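Group 1 truncated hemoglobin (Tetrahymena pyriformis, PDB 3AQ9) binds one heme and, as a group 1 truncated hemoglobin, probably binds oxygen for its transport or for the detoxification of nitric oxide. Local coordinates at residues A[18-23]-A[91-96]; A[67-72]-A[116-121]; A[81-86]-A[112-117]. The protein carries 1 engineered substitution. One frame throughout, in Å; residues are numbered along the deposited sequence.

Contact 1 of 3, residues A[18-23]-A[91-96]; sequences KAAVPL and AATLKE
Thr-93 meets both Ala-20 and Leu-23 with its methyl group. CG2, anti to its own backbone N, sits 3.3 Å from the carbonyl O of Ala-20 and 3.8 Å from CB of Leu-23, so one methyl touches both backbone and side chain of the facing helix. Leu-23 and Thr-93 pass each other with their side chains running in opposite senses. The CG of Leu-23 is also anti to the backbone N (chi1 178°), and beyond it CD2 reaches the extended Glu-96, lying 4.0 Å from the carboxylate carbon CD. One turn earlier in helix 13-28, Ala-20 CB touches Leu-94 CD2 at 4.2 Å.

No hydrogen bond crosses between 18-23 and 91-96; the polar ends are taken up by other partners. Thr-93 OG1 bonds to Asn-89 O in its own helix, which leaves the methyl to do the packing, while Glu-96 OE1 forms a salt bridge with Lys-27, further along the helix that carries Leu-23. Pro-22 kinks that helix, since its N has no bond to the preceding turn.

This is the packing of the B and G helices of the 2/2 globin fold. The axes of 18-23 and 91-96 come within 9.3 Å and run at 133°, closer to antiparallel than parallel. Val-21 turns away to Thr-47 and Thr-51 of helix 43-57, and Leu-94 also packs on Ile-104 of helix 101-112.

Contact 2 of 3, residues A[67-72]-A[116-121]; sequences KNMTEA and KDMLGK. With HEM (protoporphyrin IX containing Fe), chain C.
Met-69 and Met-118 run alongside each other on the proximal face of the heme and bring two sulfurs against the porphyrin on the side away from the bound water. SD of Met-69 is 3.8 Å from CE of Met-118. Each sulfur sits by a different methine bridge: Met-118 SD is 3.3 Å from HEM CHC, Met-69 SD 3.6 Å from HEM CHD. Met-118 starts with CG between its backbone N and carbonyl carbon (chi1 61°), and a bend at chi3 then lays CE against pyrrole ring C. Met-69 is bent twice, at chi2 and chi3, and its CE ends near HEM CMD.

The hydrogen bond across the contact runs from Thr-70 OG1 to Asp-117 O, 2.7 Å long, in the carbonyl plane and on a lone pair. Thr-70 CG2 meanwhile packs on CD of Lys-121.

This is the proximal half of a 2/2 globin pocket, where the short helix 69-72 precedes His-73, the predicted iron ligand, and meets the end of the H helix. Met-69 O lies against Met-118 CB and is also hydrogen-bonded to His-73 ND1, a second-shell bond that would help fix the rotation of the imidazole.

The short helix opens with a capping box: Glu-71 N bonds to Asn-68 OD1, and Asn-68 N to Glu-71 OE1 on its anti side. Just before it, Lys-67 N gives a nearly straight bond (170°) to heme propionate O1D at 2.8 Å. Past Met-118 the chain makes a type II turn with Gly-120 at positive phi, and Lys-121 shares backbone hydrogen bonds with Gly-75 and Asn-77.

Contact 3 of 3, residues A[81-86]-A[112-117]; sequences LHFDAI and EHTRKD. With HEM (protoporphyrin IX containing Fe), chain C.
Arg-115 reaches across to Asp-84 and is gripped at the same time by Glu-112, a salt-bridge network in which the guanidinium has a carboxylate at each of two edges. NH1 and NH2 both donate hydrogen bonds to one oxygen, Asp-84 OD2, at 2.9 and 3.0 Å, as part of a salt bridge. NH2 comes nearly along the C-O axis and NH1 from above the carboxylate plane, the two flat groups standing 76° apart. Glu-112 is held side-on in the second salt bridge, one oxygen to each nitrogen: NE bonds to OE1 at 2.8 Å, and NH2 bonds to OE2 on its syn lone pair. NH2 thus serves both acids, while NH1 has an additional weak bond to Asn-80 OD1. Placed between two carboxylates, the arginine probably offsets their mutual repulsion.

Phe-83 packs against the arginine chain of this network. Arg-115 CB stands over the ring centre in a CH-pi contact, 3.7 Å from the centroid, and a bend at chi3 (-60°) turns NE back over the ring. Arg-115 CZ is 3.3 Å from Phe-83 CD2. Phe-83 CD2 lies over the middle of one guanidinium face, but the two planes are 48° apart, so this is no parallel stack. At the ring edge, in plane, sits Thr-114 OG1, 3.5 Å from CE1; its hydrogen bond is to Ile-111 O, the backbone of the preceding turn. His-82 ND1 is likewise satisfied, by Arg-33 O.

On the heme side, Phe-83 CA and Ile-86 CG1 touch the vinyl group of pyrrole ring B. The contact joins the G helix, 80-96, to the type I turn of 112-115 that links helix 101-112 to helix 115-118, while Ile-86 also packs against Phe-24 and Val-28 of helix 13-28.

Contacts 2 and 3 adjoin along the heme pocket. They share Lys-116 and Asp-117, their centres are about 10 Å apart, and they touch directly where Met-118 SD packs 3.7 Å from Phe-83 CD1. Both border the heme, contact 2 also lying next to the predicted proximal ligand His-73. Contact 1 lies on the opposite side of the chain's centre, with its own centre about 17 Å from that of contact 3 and about 23 Å from that of contact 2. Helix 80-96 still ties it to the pocket: 81-86 lines the heme, and 91-96, further along the same helix, packs on helix 13-28 with the side chain of Leu-94 about 11 Å from the heme.

Contact 1 of 3, residues A[18-23]-A[91-96]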
loop_
_atom_site.group_PDB
_atom_site.type_symbol
_atom_site.label_atom_id
_atom_site.label_comp_id
_atom_site.label_asym_id
_atom_site.label_seq_id
_atom_site.Cartn_x
_atom_site.Cartn_y
_atom_site.Cartn_z
ATOM N N LYS A 18 -9.094 -2.421 6.612
ATOM C CA LYS A 18 -9.187 -1.242 7.481
ATOM C C LYS A 18 -8.177 -1.257 8.599
ATOM O O LYS A 18 -7.783 -0.179 9.114
ATOM C CB LYS A 18 -10.611 -1.065 8.043
ATOM C CG LYS A 18 -11.494 -0.598 6.830
ATOM C CD LYS A 18 -12.844 -0.289 7.506
ATOM C CE LYS A 18 -13.707 0.320 6.407
ATOM N NZ LYS A 18 -14.953 0.701 7.109
ATOM N N ALA A 19 -7.832 -2.448 9.100
ATOM C CA ALA A 19 -6.760 -2.575 10.126
ATOM C C ALA A 19 -5.349 -2.521 9.449
ATOM O O ALA A 19 -4.415 -1.932 9.990
ATOM C CB ALA A 19 -6.941 -3.887 10.910
ATOM N N ALA A 20 -5.203 -3.063 8.254
ATOM C CA ALA A 20 -3.866 -3.155 7.646
ATOM C C ALA A 20 -3.319 -1.769 7.242
ATOM O O ALA A 20 -2.144 -1.481 7.449
ATOM C CB ALA A 20 -3.991 -4.031 6.397
ATOM N N VAL A 21 -4.188 -0.918 6.665
ATOM C CA VAL A 21 -3.598 0.362 6.176
ATOM C C VAL A 21 -3.027 1.228 7.311
ATOM O O VAL A 21 -1.903 1.707 7.156
ATOM C CB VAL A 21 -4.549 1.117 5.235
ATOM C CG1 VAL A 21 -3.856 2.421 4.787
ATOM C CG2 VAL A 21 -4.731 0.239 3.976
ATOM N N PRO A 22 -3.726 1.410 8.445
ATOM C CA PRO A 22 -3.117 2.261 9.520
ATOM C C PRO A 22 -1.926 1.576 10.166
ATOM O O PRO A 22 -0.993 2.246 10.639
ATOM C CB PRO A 22 -4.223 2.453 10.538
ATOM C CG PRO A 22 -5.510 2.048 9.812
ATOM C CD PRO A 22 -5.198 1.208 8.612
ATOM N N LEU A 23 -1.945 0.229 10.175
ATOM C CA LEU A 23 -0.740 -0.432 10.742
ATOM C C LEU A 23 0.449 -0.257 9.797
ATOM O O LEU A 23 1.597 0.073 10.194
ATOM C CB LEU A 23 -0.973 -1.939 10.963
ATOM C CG LEU A 23 0.236 -2.729 11.511
ATOM C CD1 LEU A 23 1.005 -1.970 12.715
ATOM C CD2 LEU A 23 -0.248 -4.222 11.880
ATOM N N ALA A 91 4.311 -6.009 3.588
ATOM C CA ALA A 91 4.446 -7.441 3.920
ATOM C C ALA A 91 4.522 -7.669 5.404
ATOM O O ALA A 91 3.851 -8.592 5.896
ATOM C CB ALA A 91 5.693 -8.062 3.201
ATOM N N ALA A 92 5.299 -6.842 6.100
ATOM C CA ALA A 92 5.487 -7.002 7.586
ATOM C C ALA A 92 4.096 -6.782 8.295
ATOM O O ALA A 92 3.767 -7.469 9.271
ATOM C CB ALA A 92 6.485 -6.083 8.078
ATOM N N THR A 93 3.327 -5.824 7.741
ATOM C CA THR A 93 1.979 -5.520 8.300
ATOM C C THR A 93 1.073 -6.755 8.180
ATOM O O THR A 93 0.388 -7.177 9.129
ATOM C CB THR A 93 1.351 -4.332 7.518
ATOM O OG1 THR A 93 2.171 -3.169 7.816
ATOM C CG2 THR A 93 -0.091 -4.061 7.988
ATOM N N LEU A 94 1.007 -7.272 6.950
ATOM C CA LEU A 94 0.136 -8.443 6.735
ATOM C C LEU A 94 0.599 -9.640 7.574
ATOM O O LEU A 94 -0.239 -10.385 8.078
ATOM C CB LEU A 94 0.146 -8.772 5.213
ATOM C CG LEU A 94 -0.484 -7.692 4.283
ATOM C CD1 LEU A 94 -0.512 -8.139 2.872
ATOM C CD2 LEU A 94 -1.943 -7.319 4.666
ATOM N N LYS A 95 1.940 -9.812 7.741
ATOM C CA LYS A 95 2.455 -10.957 8.545
ATOM C C LYS A 95 1.930 -10.754 9.958
ATOM O O LYS A 95 1.472 -11.715 10.662
ATOM C CB LYS A 95 4.022 -10.872 8.621
ATOM C CG LYS A 95 4.695 -12.158 9.220
ATOM C CD LYS A 95 4.261 -13.344 8.200
ATOM C CE LYS A 95 4.338 -14.853 8.662
ATOM N NZ LYS A 95 5.795 -15.122 8.964
ATOM N N GLU A 96 2.092 -9.522 10.440
ATOM C CA GLU A 96 1.755 -9.205 11.895
ATOM C C GLU A 96 0.278 -9.407 12.112
ATOM O O GLU A 96 -0.186 -9.786 13.245
ATOM C CB GLU A 96 2.288 -7.805 12.257
ATOM C CG GLU A 96 2.043 -7.297 13.730
ATOM C CD GLU A 96 2.754 -5.929 13.972
ATOM O OE1 GLU A 96 3.439 -5.564 13.055
ATOM O OE2 GLU A 96 2.651 -5.309 15.086
#

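Contact 2 of 3, residues A[67-72]-A[116-121]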
loop_
_atom_site.group_PDB
_atom_site.type_symbol
_atom_site.label_atom_id
_atom_site.label_comp_id
_atom_site.label_asym_id
_atom_site.label_seq_id
_atom_site.Cartn_x
_atom_site.Cartn_y
_atom_site.Cartn_z
ATOM N N LYS A 67 -6.107 9.540 -7.917
ATOM C CA LYS A 67 -5.167 9.647 -8.953
ATOM C C LYS A 67 -4.542 8.334 -9.422
ATOM O O LYS A 67 -4.466 7.450 -8.640
ATOM C CB LYS A 67 -3.975 10.498 -8.427
ATOM C CG LYS A 67 -4.468 12.044 -8.347
ATOM C CD LYS A 67 -3.347 12.832 -7.637
ATOM C CE LYS A 67 -3.896 14.283 -7.250
ATOM N NZ LYS A 67 -2.661 15.073 -6.938
ATOM N N ASN A 68 -4.101 8.293 -10.670
ATOM C CA ASN A 68 -3.356 7.072 -11.055
ATOM C C ASN A 68 -1.944 7.109 -10.350
ATOM O O ASN A 68 -1.540 8.138 -9.721
ATOM C CB ASN A 68 -3.266 6.982 -12.607
ATOM C CG ASN A 68 -2.340 7.989 -13.256
ATOM O OD1 ASN A 68 -1.201 8.201 -12.867
ATOM N ND2 ASN A 68 -2.794 8.543 -14.340
ATOM N N MET A 69 -1.164 6.035 -10.468
ATOM C CA MET A 69 0.040 5.996 -9.640
ATOM C C MET A 69 1.139 6.895 -10.217
ATOM O O MET A 69 2.065 7.208 -9.465
ATOM C CB MET A 69 0.508 4.519 -9.527
ATOM C CG MET A 69 -0.527 3.661 -8.755
ATOM S SD MET A 69 -0.557 4.259 -7.013
ATOM C CE MET A 69 -2.055 5.221 -6.992
ATOM N N THR A 70 1.040 7.352 -11.479
ATOM C CA THR A 70 2.031 8.284 -11.961
ATOM C C THR A 70 1.683 9.673 -11.375
ATOM O O THR A 70 2.564 10.368 -10.851
ATOM C CB THR A 70 2.048 8.369 -13.493
ATOM O OG1 THR A 70 2.442 7.023 -13.929
ATOM C CG2 THR A 70 3.016 9.431 -13.998
ATOM N N GLU A 71 0.404 10.057 -11.549
ATOM C CA GLU A 71 -0.039 11.402 -11.079
ATOM C C GLU A 71 0.175 11.462 -9.570
ATOM O O GLU A 71 0.499 12.583 -9.036
ATOM C CB GLU A 71 -1.563 11.530 -11.306
ATOM C CG GLU A 71 -1.909 11.614 -12.819
ATOM C CD GLU A 71 -3.565 11.386 -13.086
ATOM O OE1 GLU A 71 -4.366 10.704 -12.279
ATOM O OE2 GLU A 71 -4.018 11.918 -14.166
ATOM N N ALA A 72 -0.170 10.385 -8.861
ATOM C CA ALA A 72 -0.121 10.397 -7.345
ATOM C C ALA A 72 1.324 10.733 -6.851
ATOM O O ALA A 72 1.464 11.445 -5.846
ATOM C CB ALA A 72 -0.524 9.114 -6.781
ATOM N N LYS A 116 6.827 0.596 -11.936
ATOM C CA LYS A 116 7.283 1.424 -13.068
ATOM C C LYS A 116 6.406 2.646 -13.241
ATOM O O LYS A 116 6.850 3.618 -13.934
ATOM C CB LYS A 116 7.315 0.642 -14.366
ATOM C CG LYS A 116 5.888 0.167 -14.794
ATOM C CD LYS A 116 5.988 -0.550 -16.181
ATOM C CE LYS A 116 4.513 -0.940 -16.641
ATOM N NZ LYS A 116 4.681 -1.448 -18.028
ATOM N N ASP A 117 5.196 2.616 -12.701
ATOM C CA ASP A 117 4.324 3.785 -12.914
ATOM C C ASP A 117 4.680 4.965 -11.970
ATOM O O ASP A 117 4.320 6.106 -12.289
ATOM C CB ASP A 117 2.841 3.413 -12.663
ATOM C CG ASP A 117 2.376 2.368 -13.740
ATOM O OD1 ASP A 117 2.820 2.493 -14.888
ATOM O OD2 ASP A 117 1.793 1.366 -13.266
ATOM N N MET A 118 5.367 4.678 -10.853
ATOM C CA MET A 118 5.576 5.759 -9.844
ATOM C C MET A 118 7.052 6.116 -9.709
ATOM O O MET A 118 7.366 7.151 -9.122
ATOM C CB MET A 118 4.926 5.400 -8.528
ATOM C CG MET A 118 5.523 4.109 -7.918
ATOM S SD MET A 118 4.705 3.835 -6.324
ATOM C CE MET A 118 3.059 3.244 -6.847
ATOM N N LEU A 119 7.970 5.226 -10.108
ATOM C CA LEU A 119 9.376 5.624 -9.929
ATOM C C LEU A 119 9.790 6.731 -10.945
ATOM O O LEU A 119 9.489 6.718 -12.171
ATOM C CB LEU A 119 10.389 4.440 -10.131
ATOM C CG LEU A 119 10.188 3.352 -9.036
ATOM C CD1 LEU A 119 11.394 2.352 -9.291
ATOM C CD2 LEU A 119 10.163 3.926 -7.610
ATOM N N GLY A 120 10.581 7.690 -10.432
ATOM C CA GLY A 120 11.208 8.666 -11.283
ATOM C C GLY A 120 10.266 9.638 -11.944
ATOM O O GLY A 120 10.596 10.132 -13.032
ATOM N N LYS A 121 9.127 9.910 -11.277
ATOM C CA LYS A 121 8.085 10.797 -11.837
ATOM C C LYS A 121 8.128 12.190 -11.231
ATOM O O LYS A 121 8.982 12.464 -10.357
ATOM C CB LYS A 121 6.690 10.175 -11.659
ATOM C CG LYS A 121 6.535 8.759 -12.277
ATOM C CD LYS A 121 6.881 8.713 -13.763
ATOM C CE LYS A 121 6.685 7.272 -14.303
ATOM N NZ LYS A 121 7.206 7.269 -15.719
ATOM O OXT LYS A 121 7.312 13.030 -11.736
HETATM C CHA HEM C . -0.169 9.286 -2.792
HETATM C CHB HEM C . 4.345 8.435 -1.052
HETATM C CHC HEM C . 4.277 4.049 -3.051
HETATM C CHD HEM C . -0.598 4.465 -3.391
HETATM C C1A HEM C . 1.055 9.424 -2.159
HETATM C C2A HEM C . 1.557 10.643 -1.506
HETATM C C3A HEM C . 2.749 10.383 -1.013
HETATM C C4A HEM C . 3.125 9.031 -1.360
HETATM C CMA HEM C . 3.721 11.263 -0.209
HETATM C CAA HEM C . 0.673 11.938 -1.306
HETATM C CBA HEM C . 1.033 13.374 -1.743
HETATM C CGA HEM C . -0.091 14.142 -0.813
HETATM O O1A HEM C . -1.312 14.130 -1.211
HETATM O O2A HEM C . 0.087 14.371 0.445
HETATM C C1B HEM C . 4.712 7.155 -1.556
HETATM C C2B HEM C . 6.084 6.687 -1.450
HETATM C C3B HEM C . 6.084 5.511 -2.098
HETATM C C4B HEM C . 4.719 5.277 -2.493
HETATM C CMB HEM C . 7.288 7.382 -0.815
HETATM C CAB HEM C . 7.325 4.635 -2.317
HETATM C CBB HEM C . 7.411 4.184 -3.559
HETATM C C1C HEM C . 2.917 3.753 -3.247
HETATM C C2C HEM C . 2.401 2.444 -3.561
HETATM C C3C HEM C . 1.063 2.599 -3.618
HETATM C C4C HEM C . 0.712 3.962 -3.349
HETATM C CMC HEM C . 3.298 1.148 -3.724
HETATM C CAC HEM C . -0.055 1.518 -3.863
HETATM C CBC HEM C . 0.249 0.324 -4.369
HETATM C C1D HEM C . -0.878 5.833 -3.276
HETATM C C2D HEM C . -2.224 6.333 -3.371
HETATM C C3D HEM C . -2.075 7.763 -3.214
HETATM C C4D HEM C . -0.676 7.977 -3.038
HETATM C CMD HEM C . -3.556 5.609 -3.617
HETATM C CAD HEM C . -3.188 8.776 -3.210
HETATM C CBD HEM C . -3.564 9.279 -4.538
HETATM C CGD HEM C . -4.801 10.193 -4.382
HETATM O O1D HEM C . -5.479 10.453 -5.372
HETATM O O2D HEM C . -4.912 10.891 -3.285
HETATM N NA HEM C . 2.071 8.488 -2.037
HETATM N NB HEM C . 3.778 6.341 -2.225
HETATM N NC HEM C . 1.898 4.653 -3.136
HETATM N ND HEM C . 0.111 6.816 -3.009
HETATM FE FE HEM C . 1.981 6.596 -2.627
HETATM O O HOH W 1 1.449 5.943 -0.590
#

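Contact 3 of 3, residues A[81-86]-A[112-117]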
loop_
_atom_site.group_PDB
_atom_site.type_symbol
_atom_site.label_atom_id
_atom_site.label_comp_id
_atom_site.label_asym_id
_atom_site.label_seq_id
_atom_site.Cartn_x
_atom_site.Cartn_y
_atom_site.Cartn_z
ATOM N N LEU A 81 14.706 2.207 -3.923
ATOM C CA LEU A 81 14.740 1.811 -2.486
ATOM C C LEU A 81 13.475 2.243 -1.753
ATOM O O LEU A 81 13.076 1.673 -0.703
ATOM C CB LEU A 81 15.985 2.417 -1.802
ATOM C CG LEU A 81 15.758 3.897 -1.462
ATOM C CD1 LEU A 81 16.184 4.070 -0.091
ATOM C CD2 LEU A 81 16.582 4.643 -2.297
ATOM N N HIS A 82 12.832 3.298 -2.257
ATOM C CA HIS A 82 11.584 3.748 -1.602
ATOM C C HIS A 82 10.454 2.755 -1.864
ATOM O O HIS A 82 9.712 2.422 -0.937
ATOM C CB HIS A 82 11.113 5.066 -2.198
ATOM C CG HIS A 82 12.118 6.166 -2.060
ATOM N ND1 HIS A 82 12.691 6.548 -0.848
ATOM C CD2 HIS A 82 12.631 6.995 -3.009
ATOM C CE1 HIS A 82 13.565 7.538 -1.089
ATOM N NE2 HIS A 82 13.546 7.808 -2.393
ATOM N N PHE A 83 10.384 2.203 -3.087
ATOM C CA PHE A 83 9.303 1.247 -3.342
ATOM C C PHE A 83 9.596 -0.033 -2.602
ATOM O O PHE A 83 8.670 -0.635 -2.054
ATOM C CB PHE A 83 9.245 0.963 -4.877
ATOM C CG PHE A 83 7.984 0.177 -5.289
ATOM C CD1 PHE A 83 6.894 0.867 -5.753
ATOM C CD2 PHE A 83 8.015 -1.232 -5.279
ATOM C CE1 PHE A 83 5.741 0.229 -6.183
ATOM C CE2 PHE A 83 6.864 -1.953 -5.701
ATOM C CZ PHE A 83 5.716 -1.196 -6.138
ATOM N N ASP A 84 10.850 -0.496 -2.561
ATOM C CA ASP A 84 11.135 -1.672 -1.722
ATOM C C ASP A 84 10.744 -1.520 -0.249
ATOM O O ASP A 84 10.208 -2.408 0.389
ATOM C CB ASP A 84 12.648 -1.967 -1.703
ATOM C CG ASP A 84 13.143 -2.582 -3.042
ATOM O OD1 ASP A 84 14.362 -2.719 -3.178
ATOM O OD2 ASP A 84 12.305 -2.946 -3.916
ATOM N N ALA A 85 10.926 -0.312 0.282
ATOM C CA ALA A 85 10.559 -0.088 1.681
ATOM C C ALA A 85 9.038 -0.193 1.844
ATOM O O ALA A 85 8.561 -0.725 2.847
ATOM C CB ALA A 85 11.047 1.371 2.129
ATOM N N ILE A 86 8.312 0.384 0.898
ATOM C CA ILE A 86 6.825 0.254 0.993
ATOM C C ILE A 86 6.444 -1.227 0.961
ATOM O O ILE A 86 5.609 -1.660 1.767
ATOM C CB ILE A 86 6.108 1.035 -0.159
ATOM C CG1 ILE A 86 6.366 2.536 0.025
ATOM C CG2 ILE A 86 4.578 0.564 -0.304
ATOM C CD1 ILE A 86 5.899 3.121 1.311
ATOM N N GLU A 112 3.388 -5.072 -7.043
ATOM C CA GLU A 112 4.731 -4.833 -7.639
ATOM C C GLU A 112 4.582 -4.243 -9.092
ATOM O O GLU A 112 5.446 -3.475 -9.563
ATOM C CB GLU A 112 5.495 -6.198 -7.681
ATOM C CG GLU A 112 6.669 -6.239 -8.560
ATOM C CD GLU A 112 7.824 -5.249 -8.029
ATOM O OE1 GLU A 112 8.651 -4.815 -8.920
ATOM O OE2 GLU A 112 7.894 -5.053 -6.805
ATOM N N HIS A 113 3.489 -4.584 -9.800
ATOM C CA HIS A 113 3.359 -4.087 -11.213
ATOM C C HIS A 113 3.247 -2.525 -11.210
ATOM O O HIS A 113 3.458 -1.951 -12.315
ATOM C CB HIS A 113 2.092 -4.730 -11.793
ATOM C CG HIS A 113 2.303 -6.154 -12.172
ATOM N ND1 HIS A 113 1.844 -7.254 -11.441
ATOM C CD2 HIS A 113 3.007 -6.643 -13.208
ATOM C CE1 HIS A 113 2.220 -8.385 -12.085
ATOM N NE2 HIS A 113 2.935 -8.029 -13.156
ATOM N N THR A 114 2.963 -1.895 -10.062
ATOM C CA THR A 114 2.816 -0.415 -10.086
ATOM C C THR A 114 4.172 0.259 -10.006
ATOM O O THR A 114 4.239 1.510 -10.160
ATOM C CB THR A 114 1.982 0.123 -8.940
ATOM O OG1 THR A 114 2.584 -0.198 -7.643
ATOM C CG2 THR A 114 0.540 -0.451 -8.947
ATOM N N ARG A 115 5.247 -0.524 -9.775
ATOM C CA ARG A 115 6.581 0.138 -9.525
ATOM C C ARG A 115 6.942 1.090 -10.710
ATOM O O ARG A 115 7.330 2.263 -10.495
ATOM C CB ARG A 115 7.644 -0.916 -9.335
ATOM C CG ARG A 115 9.071 -0.255 -8.999
ATOM C CD ARG A 115 10.185 -1.382 -9.010
ATOM N NE ARG A 115 9.950 -2.474 -8.016
ATOM C CZ ARG A 115 10.554 -2.560 -6.821
ATOM N NH1 ARG A 115 11.413 -1.599 -6.346
ATOM N NH2 ARG A 115 10.277 -3.597 -6.042
ATOM N N LYS A 116 6.827 0.596 -11.936
ATOM C CA LYS A 116 7.283 1.424 -13.068
ATOM C C LYS A 116 6.406 2.646 -13.241
ATOM O O LYS A 116 6.850 3.618 -13.934
ATOM C CB LYS A 116 7.315 0.642 -14.366
ATOM C CG LYS A 116 5.888 0.167 -14.794
ATOM C CD LYS A 116 5.988 -0.550 -16.181
ATOM C CE LYS A 116 4.513 -0.940 -16.641
ATOM N NZ LYS A 116 4.681 -1.448 -18.028
ATOM N N ASP A 117 5.196 2.616 -12.701
ATOM C CA ASP A 117 4.324 3.785 -12.914
ATOM C C ASP A 117 4.680 4.965 -11.970
ATOM O O ASP A 117 4.320 6.106 -12.289
ATOM C CB ASP A 117 2.841 3.413 -12.663
ATOM C CG ASP A 117 2.376 2.368 -13.740
ATOM O OD1 ASP A 117 2.820 2.493 -14.888
ATOM O OD2 ASP A 117 1.793 1.366 -13.266
HETATM C CHA HEM C . -0.169 9.286 -2.792
HETATM C CHB HEM C . 4.345 8.435 -1.052
HETATM C CHC HEM C . 4.277 4.049 -3.051
HETATM C CHD HEM C . -0.598 4.465 -3.391
HETATM C C1A HEM C . 1.055 9.424 -2.159
HETATM C C2A HEM C . 1.557 10.643 -1.506
HETATM C C3A HEM C . 2.749 10.383 -1.013
HETATM C C4A HEM C . 3.125 9.031 -1.360
HETATM C CMA HEM C . 3.721 11.263 -0.209
HETATM C CAA HEM C . 0.673 11.938 -1.306
HETATM C CBA HEM C . 1.033 13.374 -1.743
HETATM C CGA HEM C . -0.091 14.142 -0.813
HETATM O O1A HEM C . -1.312 14.130 -1.211
HETATM O O2A HEM C . 0.087 14.371 0.445
HETATM C C1B HEM C . 4.712 7.155 -1.556
HETATM C C2B HEM C . 6.084 6.687 -1.450
HETATM C C3B HEM C . 6.084 5.511 -2.098
HETATM C C4B HEM C . 4.719 5.277 -2.493
HETATM C CMB HEM C . 7.288 7.382 -0.815
HETATM C CAB HEM C . 7.325 4.635 -2.317
HETATM C CBB HEM C . 7.411 4.184 -3.559
HETATM C C1C HEM C . 2.917 3.753 -3.247
HETATM C C2C HEM C . 2.401 2.444 -3.561
HETATM C C3C HEM C . 1.063 2.599 -3.618
HETATM C C4C HEM C . 0.712 3.962 -3.349
HETATM C CMC HEM C . 3.298 1.148 -3.724
HETATM C CAC HEM C . -0.055 1.518 -3.863
HETATM C CBC HEM C . 0.249 0.324 -4.369
HETATM C C1D HEM C . -0.878 5.833 -3.276
HETATM C C2D HEM C . -2.224 6.333 -3.371
HETATM C C3D HEM C . -2.075 7.763 -3.214
HETATM C C4D HEM C . -0.676 7.977 -3.038
HETATM C CMD HEM C . -3.556 5.609 -3.617
HETATM C CAD HEM C . -3.188 8.776 -3.210
HETATM C CBD HEM C . -3.564 9.279 -4.538
HETATM C CGD HEM C . -4.801 10.193 -4.382
HETATM O O1D HEM C . -5.479 10.453 -5.372
HETATM O O2D HEM C . -4.912 10.891 -3.285
HETATM N NA HEM C . 2.071 8.488 -2.037
HETATM N NB HEM C . 3.778 6.341 -2.225
HETATM N NC HEM C . 1.898 4.653 -3.136
HETATM N ND HEM C . 0.111 6.816 -3.009
HETATM FE FE HEM C . 1.981 6.596 -2.627
HETATM O O HOH W 1 1.449 5.943 -0.590
#